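Spindle pole body-associated protein VIK1 (PDB 4GKP) is a noncatalytic, kinesin-like partner of Kar3 whose C-terminal motor homology domain, here with a truncated neck, probably binds microtubules. Local coordinates at residues Val71-Cys76 against Asn106-Lys111; Lys78-Phe83 against Leu193-Pro198; Ser90-Asn95 against Val247-His252; Glu98-Phe103 against Phe203-Ile208; Glu149-Leu154 against Leu185-Phe190. One frame throughout, in Å; residues are numbered along the deposited sequence.

Contact 1: residues Val71-Cys76 against Asn106-Lys111; sequences VYIDFC and NNYFDK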
# COMPACT_ATOMS: atom_id res chain seq x y z
N VAL A 71 8.12 1.86 -11.20
CA VAL A 71 8.09 3.07 -12.02
C VAL A 71 7.35 4.16 -11.27
O VAL A 71 7.82 5.29 -11.18
CB VAL A 71 7.45 2.78 -13.42
CG1 VAL A 71 7.36 4.02 -14.28
CG2 VAL A 71 8.24 1.69 -14.12
N TYR A 72 6.21 3.79 -10.71
CA TYR A 72 5.44 4.68 -9.85
C TYR A 72 6.30 5.26 -8.73
O TYR A 72 6.40 6.47 -8.61
CB TYR A 72 4.25 3.91 -9.29
CG TYR A 72 3.52 4.63 -8.21
CD1 TYR A 72 2.85 5.82 -8.47
CD2 TYR A 72 3.50 4.12 -6.91
CE1 TYR A 72 2.16 6.48 -7.46
CE2 TYR A 72 2.81 4.77 -5.91
CZ TYR A 72 2.14 5.96 -6.19
OH TYR A 72 1.46 6.61 -5.19
N ILE A 73 6.93 4.39 -7.94
CA ILE A 73 7.77 4.79 -6.81
C ILE A 73 8.91 5.70 -7.24
O ILE A 73 9.12 6.78 -6.68
CB ILE A 73 8.37 3.56 -6.08
CG1 ILE A 73 7.26 2.78 -5.37
CG2 ILE A 73 9.47 3.99 -5.10
CD1 ILE A 73 7.71 1.56 -4.58
N ASP A 74 9.65 5.25 -8.24
CA ASP A 74 10.76 5.99 -8.79
C ASP A 74 10.36 7.39 -9.28
O ASP A 74 11.12 8.35 -9.13
CB ASP A 74 11.36 5.20 -9.94
CG ASP A 74 12.84 5.41 -10.06
OD1 ASP A 74 13.58 4.85 -9.23
OD2 ASP A 74 13.25 6.15 -10.97
N PHE A 75 9.16 7.51 -9.86
CA PHE A 75 8.71 8.78 -10.44
C PHE A 75 8.38 9.78 -9.32
O PHE A 75 8.79 10.93 -9.38
CB PHE A 75 7.51 8.56 -11.40
CG PHE A 75 7.20 9.75 -12.29
CD1 PHE A 75 8.00 10.04 -13.39
CD2 PHE A 75 6.11 10.57 -12.03
CE1 PHE A 75 7.74 11.14 -14.21
CE2 PHE A 75 5.82 11.67 -12.84
CZ PHE A 75 6.64 11.95 -13.94
N CYS A 76 7.66 9.32 -8.29
CA CYS A 76 7.34 10.18 -7.13
C CYS A 76 8.62 10.70 -6.43
O CYS A 76 8.73 11.89 -6.12
CB CYS A 76 6.43 9.46 -6.14
SG CYS A 76 4.78 9.07 -6.77
N ASN A 106 17.69 -2.53 -2.20
CA ASN A 106 18.39 -2.75 -3.47
C ASN A 106 18.46 -1.55 -4.40
O ASN A 106 19.23 -1.58 -5.35
CB ASN A 106 17.80 -3.96 -4.22
CG ASN A 106 17.89 -5.25 -3.42
OD1 ASN A 106 18.94 -5.58 -2.87
ND2 ASN A 106 16.78 -5.98 -3.35
N ASN A 107 17.68 -0.50 -4.16
CA ASN A 107 17.60 0.59 -5.14
C ASN A 107 17.93 1.99 -4.64
O ASN A 107 18.39 2.84 -5.42
CB ASN A 107 16.24 0.59 -5.84
CG ASN A 107 16.05 -0.63 -6.70
OD1 ASN A 107 16.43 -0.64 -7.89
ND2 ASN A 107 15.51 -1.69 -6.12
N TYR A 108 17.73 2.23 -3.36
CA TYR A 108 17.77 3.60 -2.88
C TYR A 108 18.78 3.93 -1.76
O TYR A 108 19.00 5.10 -1.45
CB TYR A 108 16.34 4.03 -2.51
CG TYR A 108 15.39 3.97 -3.70
CD1 TYR A 108 15.57 4.80 -4.82
CD2 TYR A 108 14.31 3.08 -3.70
CE1 TYR A 108 14.70 4.75 -5.89
CE2 TYR A 108 13.43 3.03 -4.77
CZ TYR A 108 13.63 3.86 -5.86
OH TYR A 108 12.75 3.78 -6.94
N PHE A 109 19.40 2.91 -1.17
CA PHE A 109 20.30 3.11 -0.03
C PHE A 109 21.49 4.03 -0.35
O PHE A 109 22.14 4.53 0.56
CB PHE A 109 20.80 1.77 0.54
CG PHE A 109 19.85 1.11 1.52
CD1 PHE A 109 18.48 1.39 1.51
CD2 PHE A 109 20.33 0.19 2.45
CE1 PHE A 109 17.61 0.77 2.41
CE2 PHE A 109 19.47 -0.43 3.35
CZ PHE A 109 18.11 -0.15 3.33
N ASP A 110 21.75 4.26 -1.64
CA ASP A 110 22.92 5.02 -2.06
C ASP A 110 22.56 6.47 -2.43
O ASP A 110 23.44 7.34 -2.47
CB ASP A 110 23.64 4.31 -3.22
N LYS A 111 21.27 6.73 -2.67
CA LYS A 111 20.81 8.09 -2.92
C LYS A 111 20.07 8.74 -1.73
O LYS A 111 19.90 9.97 -1.67
CB LYS A 111 19.94 8.12 -4.18
CG LYS A 111 20.58 7.48 -5.41

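Contact 2: residues Lys78-Phe83 against Leu193-Pro198; sequences KRRENF and LQDIEP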
# COMPACT_ATOMS: atom_id res chain seq x y z
N LYS A 78 11.82 10.97 -7.69
CA LYS A 78 12.48 11.95 -8.57
C LYS A 78 11.76 13.28 -8.62
O LYS A 78 12.39 14.33 -8.62
CB LYS A 78 12.70 11.37 -9.97
CG LYS A 78 13.61 10.17 -9.89
CD LYS A 78 14.30 9.82 -11.18
CE LYS A 78 15.56 9.04 -10.85
NZ LYS A 78 15.63 7.86 -11.74
N ARG A 79 10.43 13.23 -8.65
CA ARG A 79 9.63 14.45 -8.55
C ARG A 79 9.44 15.00 -7.14
O ARG A 79 8.77 16.00 -6.99
CB ARG A 79 8.26 14.22 -9.17
CG ARG A 79 8.22 14.46 -10.66
CD ARG A 79 6.84 14.16 -11.21
NE ARG A 79 5.80 15.04 -10.69
CZ ARG A 79 5.64 16.31 -11.06
NH1 ARG A 79 6.46 16.90 -11.94
NH2 ARG A 79 4.66 17.00 -10.52
N ARG A 80 10.01 14.36 -6.11
CA ARG A 80 9.88 14.83 -4.72
C ARG A 80 8.43 15.04 -4.25
O ARG A 80 8.13 16.00 -3.53
CB ARG A 80 10.68 16.12 -4.51
CG ARG A 80 12.14 16.01 -4.93
CD ARG A 80 12.76 17.40 -4.98
NE ARG A 80 14.21 17.36 -5.19
CZ ARG A 80 15.10 16.90 -4.30
NH1 ARG A 80 14.71 16.39 -3.14
NH2 ARG A 80 16.39 16.94 -4.61
N GLU A 81 7.54 14.17 -4.68
CA GLU A 81 6.14 14.28 -4.32
C GLU A 81 5.85 13.24 -3.25
O GLU A 81 6.27 12.09 -3.38
CB GLU A 81 5.23 14.00 -5.52
CG GLU A 81 5.40 14.93 -6.70
CD GLU A 81 4.47 14.57 -7.86
OE1 GLU A 81 4.53 13.41 -8.33
OE2 GLU A 81 3.70 15.45 -8.30
N ASN A 82 5.13 13.65 -2.21
CA ASN A 82 4.72 12.74 -1.16
C ASN A 82 3.75 11.72 -1.73
O ASN A 82 2.89 12.06 -2.57
CB ASN A 82 4.08 13.52 -0.00
CG ASN A 82 5.06 14.43 0.70
OD1 ASN A 82 6.27 14.20 0.70
ND2 ASN A 82 4.55 15.47 1.30
N PHE A 83 3.87 10.47 -1.30
CA PHE A 83 3.08 9.43 -1.94
C PHE A 83 2.79 8.26 -1.05
O PHE A 83 3.30 8.16 0.07
CB PHE A 83 3.68 8.98 -3.31
CG PHE A 83 4.98 8.24 -3.20
CD1 PHE A 83 6.12 8.85 -2.67
CD2 PHE A 83 5.08 6.93 -3.66
CE1 PHE A 83 7.32 8.16 -2.58
CE2 PHE A 83 6.28 6.24 -3.59
CZ PHE A 83 7.41 6.85 -3.04
N LEU A 193 20.26 12.61 -0.72
CA LEU A 193 21.65 12.95 -0.42
C LEU A 193 22.20 14.10 -1.27
O LEU A 193 23.18 14.75 -0.89
CB LEU A 193 22.56 11.73 -0.55
CG LEU A 193 22.44 10.71 0.58
CD1 LEU A 193 23.19 9.44 0.22
CD2 LEU A 193 22.92 11.29 1.91
N GLN A 194 21.55 14.35 -2.41
CA GLN A 194 21.89 15.50 -3.25
C GLN A 194 21.49 16.86 -2.64
O GLN A 194 21.96 17.89 -3.12
CB GLN A 194 21.25 15.33 -4.63
CG GLN A 194 22.00 14.33 -5.50
N ASP A 195 20.66 16.86 -1.60
CA ASP A 195 20.21 18.12 -0.99
C ASP A 195 21.07 18.58 0.19
O ASP A 195 21.48 17.78 1.03
CB ASP A 195 18.76 18.03 -0.54
CG ASP A 195 17.81 17.62 -1.65
OD1 ASP A 195 18.18 17.70 -2.85
OD2 ASP A 195 16.67 17.22 -1.31
N ILE A 196 21.36 19.88 0.24
CA ILE A 196 22.15 20.43 1.33
C ILE A 196 21.27 20.49 2.60
O ILE A 196 21.74 20.25 3.71
CB ILE A 196 22.80 21.79 0.96
CG1 ILE A 196 23.94 22.15 1.92
CG2 ILE A 196 21.77 22.92 0.86
N GLU A 197 19.98 20.78 2.40
CA GLU A 197 19.00 20.87 3.47
C GLU A 197 17.75 20.10 3.04
O GLU A 197 16.76 20.70 2.62
CB GLU A 197 18.67 22.33 3.74
CG GLU A 197 18.24 22.60 5.17
CD GLU A 197 19.38 22.39 6.15
OE1 GLU A 197 20.30 23.23 6.16
OE2 GLU A 197 19.35 21.39 6.90
N PRO A 198 17.78 18.77 3.17
CA PRO A 198 16.73 17.94 2.57
C PRO A 198 15.37 18.07 3.24
O PRO A 198 15.26 17.97 4.46
CB PRO A 198 17.26 16.51 2.77
CG PRO A 198 18.08 16.61 4.02
CD PRO A 198 18.71 17.98 4.00

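Contact 3: residues Ser90-Asn95 against Val247-His252; sequences SSNIPN and VFQIDH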
# COMPACT_ATOMS: atom_id res chain seq x y z
N SER A 90 -7.10 -9.77 2.57
CA SER A 90 -7.80 -10.45 3.67
C SER A 90 -6.87 -11.36 4.48
O SER A 90 -5.74 -10.98 4.79
CB SER A 90 -9.04 -11.21 3.14
N SER A 91 -7.35 -12.55 4.82
CA SER A 91 -6.64 -13.45 5.73
C SER A 91 -5.35 -14.00 5.12
O SER A 91 -4.40 -14.31 5.85
CB SER A 91 -7.55 -14.60 6.16
N ASN A 92 -5.32 -14.13 3.80
CA ASN A 92 -4.10 -14.55 3.10
C ASN A 92 -3.22 -13.33 2.87
O ASN A 92 -3.39 -12.60 1.91
CB ASN A 92 -4.42 -15.29 1.79
CG ASN A 92 -3.33 -16.29 1.41
OD1 ASN A 92 -2.41 -16.57 2.18
ND2 ASN A 92 -3.45 -16.85 0.20
N ILE A 93 -2.31 -13.09 3.81
CA ILE A 93 -1.48 -11.90 3.81
C ILE A 93 -0.35 -12.03 2.80
O ILE A 93 0.46 -12.94 2.88
CB ILE A 93 -0.91 -11.59 5.22
N PRO A 94 -0.29 -11.09 1.85
CA PRO A 94 0.80 -11.16 0.88
C PRO A 94 2.16 -10.88 1.54
O PRO A 94 2.21 -10.44 2.69
CB PRO A 94 0.43 -10.05 -0.13
CG PRO A 94 -0.42 -9.08 0.65
CD PRO A 94 -1.12 -9.87 1.71
N ASN A 95 3.25 -11.18 0.83
CA ASN A 95 4.60 -10.88 1.30
C ASN A 95 5.02 -9.42 1.02
O ASN A 95 6.20 -9.07 1.14
CB ASN A 95 5.61 -11.86 0.68
N VAL A 247 -3.11 -1.69 -4.41
CA VAL A 247 -3.04 -3.07 -4.85
C VAL A 247 -4.13 -3.86 -4.12
O VAL A 247 -4.25 -3.77 -2.90
CB VAL A 247 -1.61 -3.67 -4.70
CG1 VAL A 247 -1.09 -3.47 -3.29
CG2 VAL A 247 -1.61 -5.15 -5.02
N PHE A 248 -4.92 -4.60 -4.89
CA PHE A 248 -6.01 -5.41 -4.34
C PHE A 248 -5.74 -6.88 -4.56
O PHE A 248 -5.52 -7.32 -5.69
CB PHE A 248 -7.34 -5.05 -4.99
CG PHE A 248 -7.70 -3.59 -4.86
CD1 PHE A 248 -8.47 -3.14 -3.79
CD2 PHE A 248 -7.30 -2.67 -5.84
CE1 PHE A 248 -8.82 -1.80 -3.69
CE2 PHE A 248 -7.65 -1.34 -5.74
CZ PHE A 248 -8.39 -0.89 -4.66
N GLN A 249 -5.72 -7.64 -3.48
CA GLN A 249 -5.53 -9.08 -3.51
C GLN A 249 -6.86 -9.74 -3.95
O GLN A 249 -7.87 -9.65 -3.25
CB GLN A 249 -5.10 -9.55 -2.12
CG GLN A 249 -5.10 -11.05 -1.88
CD GLN A 249 -3.71 -11.63 -1.70
OE1 GLN A 249 -2.70 -10.98 -1.98
NE2 GLN A 249 -3.65 -12.86 -1.23
N ILE A 250 -6.85 -10.34 -5.14
CA ILE A 250 -8.03 -11.02 -5.67
C ILE A 250 -7.80 -12.53 -5.69
O ILE A 250 -7.07 -13.05 -6.55
CB ILE A 250 -8.49 -10.45 -7.04
CG1 ILE A 250 -9.31 -9.17 -6.83
CG2 ILE A 250 -9.45 -11.39 -7.74
CD1 ILE A 250 -8.52 -7.91 -6.99
N ASP A 251 -8.39 -13.22 -4.72
CA ASP A 251 -8.18 -14.65 -4.54
C ASP A 251 -9.42 -15.43 -4.09
O ASP A 251 -10.54 -15.13 -4.52
CB ASP A 251 -7.00 -14.92 -3.60
CG ASP A 251 -7.25 -14.46 -2.17
OD1 ASP A 251 -8.30 -13.83 -1.90
OD2 ASP A 251 -6.37 -14.74 -1.32
N HIS A 252 -9.20 -16.40 -3.22
CA HIS A 252 -10.21 -17.35 -2.75
C HIS A 252 -11.27 -16.75 -1.88
O HIS A 252 -12.41 -17.24 -1.83
CB HIS A 252 -9.52 -18.48 -2.00
O HOH W 1 -7.18 -13.30 1.33

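Contact 4: residues Glu98-Phe103 against Phe203-Ile208; sequences EKLLAF and FYFIEI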
# COMPACT_ATOMS: atom_id res chain seq x y z
N GLU A 98 7.72 -7.25 3.24
CA GLU A 98 9.12 -7.70 3.23
C GLU A 98 9.82 -7.40 1.91
O GLU A 98 11.02 -7.07 1.88
CB GLU A 98 9.22 -9.20 3.53
CG GLU A 98 8.48 -9.65 4.79
CD GLU A 98 7.03 -10.02 4.53
OE1 GLU A 98 6.76 -10.80 3.59
OE2 GLU A 98 6.15 -9.53 5.27
N LYS A 99 9.07 -7.49 0.81
CA LYS A 99 9.60 -7.20 -0.52
C LYS A 99 9.80 -5.69 -0.72
O LYS A 99 10.76 -5.25 -1.38
CB LYS A 99 8.67 -7.79 -1.59
CG LYS A 99 8.74 -9.30 -1.72
CD LYS A 99 10.03 -9.75 -2.40
CE LYS A 99 10.20 -11.27 -2.40
NZ LYS A 99 9.04 -11.94 -3.06
N LEU A 100 8.91 -4.92 -0.12
CA LEU A 100 9.04 -3.48 -0.06
C LEU A 100 10.37 -3.08 0.62
O LEU A 100 11.14 -2.32 0.04
CB LEU A 100 7.86 -2.89 0.68
CG LEU A 100 7.86 -1.37 0.81
CD1 LEU A 100 7.72 -0.73 -0.56
CD2 LEU A 100 6.77 -0.91 1.77
N LEU A 101 10.62 -3.60 1.82
CA LEU A 101 11.91 -3.38 2.48
C LEU A 101 13.08 -3.76 1.57
O LEU A 101 14.01 -2.98 1.41
CB LEU A 101 12.02 -4.11 3.83
CG LEU A 101 11.03 -3.70 4.92
CD1 LEU A 101 11.30 -4.43 6.24
CD2 LEU A 101 11.01 -2.20 5.13
N ALA A 102 13.00 -4.94 0.96
CA ALA A 102 14.07 -5.45 0.09
C ALA A 102 14.26 -4.56 -1.14
O ALA A 102 15.39 -4.24 -1.54
CB ALA A 102 13.79 -6.90 -0.31
N PHE A 103 13.15 -4.13 -1.73
CA PHE A 103 13.18 -3.19 -2.86
C PHE A 103 13.93 -1.89 -2.53
O PHE A 103 14.73 -1.41 -3.34
CB PHE A 103 11.76 -2.91 -3.38
CG PHE A 103 11.69 -1.86 -4.46
CD1 PHE A 103 12.12 -2.14 -5.76
CD2 PHE A 103 11.20 -0.60 -4.19
CE1 PHE A 103 12.06 -1.18 -6.75
CE2 PHE A 103 11.15 0.37 -5.17
CZ PHE A 103 11.58 0.08 -6.45
N PHE A 203 6.65 8.65 2.20
CA PHE A 203 5.98 7.55 1.54
C PHE A 203 5.21 6.79 2.60
O PHE A 203 5.78 6.43 3.63
CB PHE A 203 6.98 6.62 0.83
CG PHE A 203 6.38 5.30 0.36
CD1 PHE A 203 5.39 5.26 -0.62
CD2 PHE A 203 6.83 4.09 0.89
CE1 PHE A 203 4.85 4.05 -1.06
CE2 PHE A 203 6.29 2.87 0.46
CZ PHE A 203 5.29 2.86 -0.51
N TYR A 204 3.91 6.57 2.36
CA TYR A 204 3.05 5.81 3.29
C TYR A 204 2.66 4.48 2.67
O TYR A 204 2.14 4.43 1.55
CB TYR A 204 1.78 6.58 3.66
CG TYR A 204 2.05 7.93 4.24
CD1 TYR A 204 2.29 8.08 5.60
CD2 TYR A 204 2.12 9.06 3.42
CE1 TYR A 204 2.56 9.33 6.15
CE2 TYR A 204 2.40 10.31 3.95
CZ TYR A 204 2.61 10.43 5.31
OH TYR A 204 2.88 11.66 5.85
N PHE A 205 2.93 3.41 3.42
CA PHE A 205 2.49 2.09 3.03
C PHE A 205 1.41 1.62 3.99
O PHE A 205 1.65 1.41 5.18
CB PHE A 205 3.65 1.08 3.03
CG PHE A 205 3.22 -0.31 2.64
CD1 PHE A 205 2.64 -0.55 1.39
CD2 PHE A 205 3.39 -1.37 3.52
CE1 PHE A 205 2.24 -1.84 1.03
CE2 PHE A 205 3.01 -2.66 3.16
CZ PHE A 205 2.44 -2.90 1.91
N ILE A 206 0.21 1.46 3.45
CA ILE A 206 -0.95 1.24 4.27
C ILE A 206 -1.53 -0.12 4.00
O ILE A 206 -1.85 -0.46 2.85
CB ILE A 206 -1.97 2.37 4.07
CG1 ILE A 206 -1.38 3.67 4.65
CG2 ILE A 206 -3.28 2.03 4.78
CD1 ILE A 206 -1.65 4.89 3.80
N GLU A 207 -1.59 -0.91 5.07
CA GLU A 207 -2.04 -2.28 5.04
C GLU A 207 -3.47 -2.35 5.60
O GLU A 207 -3.71 -2.00 6.76
CB GLU A 207 -1.13 -3.16 5.89
CG GLU A 207 0.27 -3.42 5.32
CD GLU A 207 1.20 -4.03 6.37
OE1 GLU A 207 1.45 -3.39 7.42
OE2 GLU A 207 1.68 -5.17 6.17
N ILE A 208 -4.39 -2.80 4.77
CA ILE A 208 -5.79 -2.95 5.17
C ILE A 208 -6.22 -4.39 4.89
O ILE A 208 -6.54 -4.73 3.74
CB ILE A 208 -6.68 -1.94 4.44
CG1 ILE A 208 -6.25 -0.53 4.81
CG2 ILE A 208 -8.15 -2.18 4.76
CD1 ILE A 208 -6.83 0.55 3.95

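Contact 5: residues Glu149-Leu154 against Leu185-Phe190; sequences ESTISL and LSKFQF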
# COMPACT_ATOMS: atom_id res chain seq x y z
N GLU A 149 0.26 20.48 7.89
CA GLU A 149 0.05 20.83 6.49
C GLU A 149 0.87 19.92 5.56
O GLU A 149 0.35 19.43 4.56
CB GLU A 149 0.36 22.31 6.23
N SER A 150 2.13 19.69 5.91
CA SER A 150 3.11 19.08 5.02
C SER A 150 3.26 17.56 5.20
O SER A 150 3.84 16.89 4.35
CB SER A 150 4.48 19.74 5.23
OG SER A 150 5.02 19.42 6.51
N THR A 151 2.74 17.03 6.32
CA THR A 151 3.09 15.70 6.78
C THR A 151 2.11 15.23 7.86
O THR A 151 1.35 16.02 8.42
CB THR A 151 4.53 15.67 7.37
OG1 THR A 151 5.06 14.33 7.37
CG2 THR A 151 4.58 16.27 8.78
N ILE A 152 2.15 13.92 8.11
CA ILE A 152 1.54 13.32 9.26
C ILE A 152 2.66 12.98 10.22
O ILE A 152 3.62 12.28 9.88
CB ILE A 152 0.75 12.05 8.88
CG1 ILE A 152 -0.31 12.41 7.83
CG2 ILE A 152 0.15 11.39 10.11
CD1 ILE A 152 -1.16 11.24 7.41
N SER A 153 2.55 13.49 11.43
CA SER A 153 3.60 13.29 12.40
C SER A 153 3.24 12.12 13.29
O SER A 153 2.15 12.09 13.87
CB SER A 153 3.79 14.56 13.22
OG SER A 153 5.12 14.62 13.67
N LEU A 154 4.14 11.14 13.34
CA LEU A 154 4.01 9.97 14.20
C LEU A 154 5.05 10.09 15.30
O LEU A 154 6.19 10.53 15.06
CB LEU A 154 4.30 8.67 13.43
CG LEU A 154 3.27 7.98 12.52
CD1 LEU A 154 2.90 8.83 11.32
CD2 LEU A 154 3.83 6.66 12.04
N LEU A 185 0.09 1.08 9.22
CA LEU A 185 0.53 2.36 8.69
C LEU A 185 2.04 2.45 8.88
O LEU A 185 2.53 2.49 10.02
CB LEU A 185 -0.18 3.52 9.39
CG LEU A 185 0.16 4.99 9.00
CD1 LEU A 185 -0.14 5.32 7.55
CD2 LEU A 185 -0.60 5.97 9.86
N SER A 186 2.76 2.42 7.76
CA SER A 186 4.21 2.62 7.74
C SER A 186 4.50 3.98 7.14
O SER A 186 3.93 4.34 6.10
CB SER A 186 4.89 1.57 6.86
OG SER A 186 4.91 0.30 7.47
N LYS A 187 5.36 4.75 7.78
CA LYS A 187 5.79 6.02 7.21
C LYS A 187 7.29 5.99 6.96
O LYS A 187 8.07 5.81 7.89
CB LYS A 187 5.44 7.19 8.11
CG LYS A 187 5.91 8.52 7.53
CD LYS A 187 5.80 9.65 8.52
CE LYS A 187 6.38 10.93 7.94
NZ LYS A 187 6.06 12.09 8.82
N PHE A 188 7.67 6.15 5.69
CA PHE A 188 9.07 6.20 5.34
C PHE A 188 9.40 7.65 5.02
O PHE A 188 8.65 8.32 4.31
CB PHE A 188 9.39 5.35 4.09
CG PHE A 188 9.12 3.87 4.22
CD1 PHE A 188 7.81 3.37 4.13
CD2 PHE A 188 10.17 2.96 4.33
CE1 PHE A 188 7.56 1.99 4.20
CE2 PHE A 188 9.93 1.58 4.41
CZ PHE A 188 8.63 1.09 4.32
N GLN A 189 10.51 8.14 5.53
CA GLN A 189 11.01 9.43 5.08
C GLN A 189 12.25 9.21 4.24
O GLN A 189 13.18 8.50 4.66
CB GLN A 189 11.37 10.32 6.28
CG GLN A 189 10.18 10.86 7.06
CD GLN A 189 10.62 11.63 8.29
OE1 GLN A 189 11.37 11.11 9.15
NE2 GLN A 189 10.22 12.87 8.37
N PHE A 190 12.27 9.82 3.06
CA PHE A 190 13.43 9.79 2.16
C PHE A 190 14.13 11.14 2.22
O PHE A 190 13.51 12.16 1.87
CB PHE A 190 12.99 9.52 0.72
CG PHE A 190 12.66 8.07 0.44
CD1 PHE A 190 11.45 7.52 0.85
CD2 PHE A 190 13.56 7.27 -0.29
CE1 PHE A 190 11.16 6.19 0.56
CE2 PHE A 190 13.26 5.95 -0.56
CZ PHE A 190 12.08 5.40 -0.12

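Contact 1: residues Val71-Cys76 against Asn106-Lys111
On one flank of the kinesin motor-like fold, the tyrosine Y108, in the C-terminal region of helix 96-107, reaches across to I73 and D74 on helix 68-78. The contact rests on this single side chain. The backbones stay apart, 9.4 Å between the CA atoms of D74 and N107, and the Y108 side chain makes the touch. With CG of Y108 anti to its own carbonyl carbon (chi1 -60°), the ring points at the middle of helix 68-78 and carries its hydroxyl to the carboxylate. The hydrogen bond runs from Y108 OH to D74 OD1 at 2.7 Å and uses the anti lone pair of that oxygen, the one directed away from OD2. D74 OD1 lies near the ring plane at the phenol edge, and the carboxylate is turned 31° from the ring. The second oxygen, OD2, forms a salt bridge with K78 one turn further along the helix, so both carboxylate oxygens have a partner that limits rotation. Beside this polar pair I73 adds an apolar touch: its CG2 branch comes within 4.1 Å of Y108 CE2. N107 CB lies 3.8 Å above one face of the Y108 ring, offset toward its rim. L77 and I114 also touch the tyrosine side chain. The Y108-D74 bond is a local link between two helices packed on a central beta-sheet, the layered alpha/beta architecture of kinesin motor domains.

Contact 2: residues Lys78-Phe83 against Leu193-Pro198
This is a surface salt bridge between two loops, R80 in the turn that follows helix 68-78 and D195 in the connection from strand 183-192 to strand 201-208. The two side chains approach from opposite directions and meet in a two-pronged pairing: R80 NH2 lies 2.6 Å from D195 OD1, and R80 NH1 lies 2.8 Å from D195 OD2. Both hydrogen bonds are weak by geometry, with N-H...acceptor angles near 125°. The guanidinium and carboxylate planes are 36° apart, so the pair departs from the flat, coplanar form of a bidentate bridge, and attraction between the charges probably carries much of the link. R80 gets there with a chain extended from CG to NE. Its backbone has left the helix with positive phi (54°), closing a Schellman motif. Next door, within the same loop, R79 NH2 forms a salt bridge with E81 OE2 at 2.9 Å; the oxygen lies close to the guanidinium plane, while the nitrogen sits above the carboxylate plane. R80 also touches C192 and I201, at the facing ends of strands 183-192 and 201-208. A hydrogen bond from D202 N to N82 OD1 ties this loop to the start of strand 201-208, and backbone pairing of L193 with K111 ties the end of strand 183-192 to the residue before strand 112-121.

Contact 3: residues Ser90-Asn95 against Val247-His252
With its CG anti to the backbone N (chi1 169°) and a bend at chi2 (112°), Q249 swings its amide beside P94 and N92, while D251, its CG set between backbone N and carbonyl carbon (chi1 66°), turns its carboxylate toward the same loop. The amide of Q249 is then placed so that OE1 lies 3.8 Å from P94 CB. Q249 NE2 makes a weak hydrogen bond of 3.3 Å to D251 OD2 within its own segment. N92 O is near NE2 as well, yet the angle is too poor for a bond. The loop is reached instead through a water, which accepts from N92 N at 3.2 Å and donates to D251 OD2 at 3.1 Å. N92 CB packs 3.7 Å from D251 OD2, and the N92 amide is nearly coplanar with the carboxylate. D251 OD1 is hydrogen-bonded to S253 OG just beyond. The segment 90-95 joins strand 83-88 to helix 96-107, the place that the P-loop occupies in nucleotide-binding kinesins. Here strand 246-250 and the loop are linked by van der Waals packing and by solvent, and a weak amide bond, a hydroxyl and a water around D251 are consistent with an ionised carboxylate met by neutral groups.

Contact 4: residues Glu98-Phe103 against Phe203-Ile208
L100 packs directly onto F203 and F205, joining helix 96-107 to strand 201-208 of the central sheet in the kinesin-like fold. Each of its methyl branches has a role. L100 CD2 sits over one face of the F205 ring, in a CH-pi contact 4.0 Å from the centroid and 25° off the ring normal, offset toward the rim. L100 CD1 meets F203 CE2, 4.0 Å away, obliquely. CG of L100 is anti to the backbone N (chi1 -179°), which carries the branched end alongside the two rings, and both phenylalanines use the same first torsion, bringing their rings up on the helix side. Alternate strand residues, F203 and F205, thus frame one leucine in a buried apolar layer. Around them, F83 and F188 meet the F203 ring, L85 touches both rings, and F65 and F188 also reach L100. F205 is further covered by T96 and F97 from the helix itself. The shortest approach between helix and strand here is L100 CD2 to F205 CG, 3.7 Å.

Contact 5: residues Glu149-Leu154 against Leu185-Phe190
K187 ends in two short hydrogen bonds to the facing loop and strand: NZ donates to I152 O at 2.7 Å and to T151 OG1 at 2.8 Å. K187 NZ approaches I152 O at a C=O...donor angle of 149°, tilted 31° from the carbonyl plane. The side chain is fully extended beyond CG, so the ammonium is carried clear of strand 183-192 to the neighbouring backbone. At T151 the two side chains cross at about a right angle; its OG1 is bonded to D202 OD2 as well. Since K187 also touches D202, that carboxylate probably balances part of the lysine charge. Along the aliphatic stem the packing is looser: L154 CD1 approaches K187 CD at 4.1 Å, the two chains running past each other in opposite senses. Y204 touches the lysine, and its hydroxyl is hydrogen-bonded to I152 N. A further tie is the bond from Q117 NE2 to L154 O. Alternation along strand 183-192 separates the faces: K187 points at the hairpin, whereas S186 and F188 touch helix 96-107. The pattern is that of a small antiparallel beta-hairpin, strands 145-147 and 152-154, held on the central sheet of a kinesin-like domain by an extended lysine together with the Y204 and Q117 bonds.

In the fold
Contact 4 is the most central, a purely apolar helix-on-sheet junction, its centre about 6 Å from the centre of the chain, and contact 1 continues the same helix 96-107 outward, where F103 packs against both Y108 and I73 and a polar bond appears. Contact 2 is the exposed one, resting on a salt bridge with two weak hydrogen bonds; it meets contact 1 through the backbone pair K111-L193. Contact 5 works from the other face of the sheet, tied to contact 4 by backbone bonds such as F203 O to F188 N. Contact 3, dependent on water, lies on the opposite side of the chain's centre from contacts 1, 2 and 5, but adjoins contact 4 in sequence and shares its sheet.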